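Local coordinates for Mll8374 protein (Mesorhizobium loti, PDB 3B5E), which is probably a carboxylesterase of the alpha/beta-hydrolase fold that hydrolyses carboxylic ester bonds, at residues 161-166 / 178-183. Residues are numbered along the deposited sequence; the frame is centred on the assembly and turned at random. Where two conformers were deposited one is given.
Sequences TLIIAG and ALVTLL
I163 sends its CD1 methyl from the strand between three side chains of helix 178-183. That methyl lies 4.0 Å from CD2 of L179, 4.0 Å from CG2 of V180 and 4.1 Å from CD1 of L183. CG1 of I163 is anti to its own carbonyl carbon (chi1 -67°), and chi2 of 166° extends CD1 away from the backbone. I163 runs at a slant to both L179 and V180. L179 and L183 are one helical turn apart, linked by the backbone hydrogen bond from L183 N to L179 O.

A second apolar touch lies nearer the start of the strand segment. T161 has two conformers. In the one described here its CG2 comes 4.0 Å from CD1 of L183, and in that conformer CD1 of L183 meets both T161 and I163. All these contacts are methyl to methyl. L162 and I164 face the other side of the sheet, against helix 203-214.

The axes of segments 161-166 and 178-183 run nearly antiparallel, at 171°, and approach to 10.6 Å. P144 touches I163 and L179, while V190 of the last strand touches L183. This is the packing of a beta-alpha-beta crossover, here strand 160-166, helix 176-185 and strand 189-195, at one edge of an alpha/beta-hydrolase sheet.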
ATOM      1  N   THR A 161       4.997 -10.326  -1.593  0.50 19.16           N
ATOM      2  CA  THR A 161       5.270  -8.934  -1.335  0.50 19.25           C
ATOM      3  C   THR A 161       6.433  -8.481  -2.213  0.50 18.63           C
ATOM      4  O   THR A 161       7.475  -9.152  -2.274  0.50 19.47           O
ATOM      5  CB  THR A 161       5.640  -8.724   0.132  0.50 18.92           C
ATOM      6  OG1 THR A 161       4.730  -9.465   0.961  0.50 20.43           O
ATOM      7  CG2 THR A 161       5.582  -7.244   0.481  0.50 18.40           C
ATOM      8  N   LEU A 162       6.232  -7.372  -2.926  1.00 19.75           N
ATOM      9  CA  LEU A 162       7.277  -6.697  -3.645  1.00 16.44           C
ATOM     10  C   LEU A 162       7.666  -5.460  -2.805  1.00 18.18           C
ATOM     11  O   LEU A 162       6.786  -4.757  -2.307  1.00 19.67           O
ATOM     12  CB  LEU A 162       6.782  -6.275  -5.037  1.00 17.72           C
ATOM     13  CG  LEU A 162       7.660  -5.341  -5.833  1.00 20.01           C
ATOM     14  CD1 LEU A 162       8.957  -6.018  -6.371  1.00 18.96           C
ATOM     15  CD2 LEU A 162       6.823  -4.749  -6.968  1.00 16.03           C
ATOM     16  N   ILE A 163       8.981  -5.220  -2.660  1.00 17.04           N
ATOM     17  CA  ILE A 163       9.541  -4.027  -2.020  1.00 17.77           C
ATOM     18  C   ILE A 163      10.454  -3.351  -3.022  1.00 18.02           C
ATOM     19  O   ILE A 163      11.283  -4.038  -3.686  1.00 19.14           O
ATOM     20  CB  ILE A 163      10.330  -4.393  -0.716  1.00 18.35           C
ATOM     21  CG1 ILE A 163       9.374  -4.932   0.354  1.00 23.15           C
ATOM     22  CG2 ILE A 163      11.170  -3.193  -0.237  1.00 18.11           C
ATOM     23  CD1 ILE A 163      10.094  -5.615   1.514  1.00 19.65           C
ATOM     24  N   ILE A 164      10.283  -2.036  -3.218  1.00 16.65           N
ATOM     25  CA  ILE A 164      11.227  -1.282  -4.027  1.00 19.00           C
ATOM     26  C   ILE A 164      11.839  -0.161  -3.216  1.00 18.96           C
ATOM     27  O   ILE A 164      11.137   0.771  -2.797  1.00 20.29           O
ATOM     28  CB  ILE A 164      10.595  -0.694  -5.268  1.00 18.39           C
ATOM     29  CG1 ILE A 164       9.783  -1.746  -6.017  1.00 22.02           C
ATOM     30  CG2 ILE A 164      11.716  -0.063  -6.178  1.00 17.05           C
ATOM     31  CD1 ILE A 164       9.258  -1.260  -7.365  1.00 17.27           C
ATOM     32  N   ALA A 165      13.140  -0.308  -2.955  1.00 18.03           N
ATOM     33  CA  ALA A 165      13.964   0.631  -2.219  1.00 17.25           C
ATOM     34  C   ALA A 165      14.684   1.523  -3.189  1.00 17.80           C
ATOM     35  O   ALA A 165      15.065   1.129  -4.294  1.00 18.59           O
ATOM     36  CB  ALA A 165      14.998  -0.109  -1.354  1.00 14.17           C
ATOM     37  N   GLY A 166      14.962   2.736  -2.730  1.00 19.22           N
ATOM     38  CA  GLY A 166      15.747   3.636  -3.543  1.00 16.91           C
ATOM     39  C   GLY A 166      17.195   3.696  -3.072  1.00 16.25           C
ATOM     40  O   GLY A 166      17.459   3.990  -1.927  1.00 18.64           O
ATOM     41  N   ALA A 178      15.854  -4.718   7.257  1.00 18.24           N
ATOM     42  CA  ALA A 178      15.087  -5.166   8.430  1.00 18.33           C
ATOM     43  C   ALA A 178      13.658  -5.597   8.034  1.00 18.87           C
ATOM     44  O   ALA A 178      13.141  -6.597   8.538  1.00 20.43           O
ATOM     45  CB  ALA A 178      15.070  -4.066   9.514  1.00 19.24           C
ATOM     46  N   LEU A 179      13.044  -4.857   7.104  1.00 16.48           N
ATOM     47  CA  LEU A 179      11.693  -5.185   6.643  1.00 18.39           C
ATOM     48  C   LEU A 179      11.687  -6.491   5.870  1.00 17.95           C
ATOM     49  O   LEU A 179      10.770  -7.293   6.022  1.00 18.15           O
ATOM     50  CB  LEU A 179      11.127  -4.061   5.771  1.00 19.03           C
ATOM     51  CG  LEU A 179       9.636  -4.160   5.476  1.00 18.92           C
ATOM     52  CD1 LEU A 179       8.742  -4.211   6.771  1.00 18.97           C
ATOM     53  CD2 LEU A 179       9.268  -3.024   4.499  1.00 20.17           C
ATOM     54  N   VAL A 180      12.687  -6.682   5.009  1.00 20.34           N
ATOM     55  CA  VAL A 180      12.835  -7.949   4.252  1.00 18.57           C
ATOM     56  C   VAL A 180      12.951  -9.160   5.187  1.00 17.67           C
ATOM     57  O   VAL A 180      12.296 -10.170   4.975  1.00 20.22           O
ATOM     58  CB  VAL A 180      14.050  -7.928   3.277  1.00 20.34           C
ATOM     59  CG1 VAL A 180      14.306  -9.343   2.701  1.00 18.73           C
ATOM     60  CG2 VAL A 180      13.794  -6.872   2.179  1.00 13.90           C
ATOM     61  N   THR A 181      13.790  -9.015   6.198  1.00 17.17           N
ATOM     62  CA  THR A 181      13.992 -10.040   7.206  1.00 16.58           C
ATOM     63  C   THR A 181      12.671 -10.328   7.934  1.00 17.36           C
ATOM     64  O   THR A 181      12.250 -11.501   8.090  1.00 18.78           O
ATOM     65  CB  THR A 181      15.122  -9.614   8.193  1.00 14.85           C
ATOM     66  OG1 THR A 181      16.367  -9.650   7.493  1.00 23.09           O
ATOM     67  CG2 THR A 181      15.196 -10.577   9.428  1.00 19.02           C
ATOM     68  N   LEU A 182      12.011  -9.271   8.368  1.00 19.93           N
ATOM     69  CA  LEU A 182      10.756  -9.405   9.116  1.00 21.61           C
ATOM     70  C   LEU A 182       9.683 -10.152   8.319  1.00 20.10           C
ATOM     71  O   LEU A 182       9.082 -11.100   8.812  1.00 19.99           O
ATOM     72  CB  LEU A 182      10.246  -8.016   9.501  1.00 23.20           C
ATOM     73  CG  LEU A 182       8.950  -7.936  10.302  1.00 25.10           C
ATOM     74  CD1 LEU A 182       9.178  -8.459  11.690  1.00 24.66           C
ATOM     75  CD2 LEU A 182       8.437  -6.484  10.305  1.00 25.77           C
ATOM     76  N   LEU A 183       9.415  -9.705   7.093  1.00 20.27           N
ATOM     77  CA  LEU A 183       8.331 -10.278   6.302  1.00 20.17           C
ATOM     78  C   LEU A 183       8.671 -11.718   5.899  1.00 21.14           C
ATOM     79  O   LEU A 183       7.809 -12.585   5.951  1.00 19.62           O
ATOM     80  CB  LEU A 183       8.013  -9.398   5.097  1.00 20.07           C
ATOM     81  CG  LEU A 183       7.504  -7.970   5.418  1.00 20.92           C
ATOM     82  CD1 LEU A 183       7.302  -7.126   4.135  1.00 20.07           C
ATOM     83  CD2 LEU A 183       6.208  -7.991   6.233  1.00 19.43           C
TER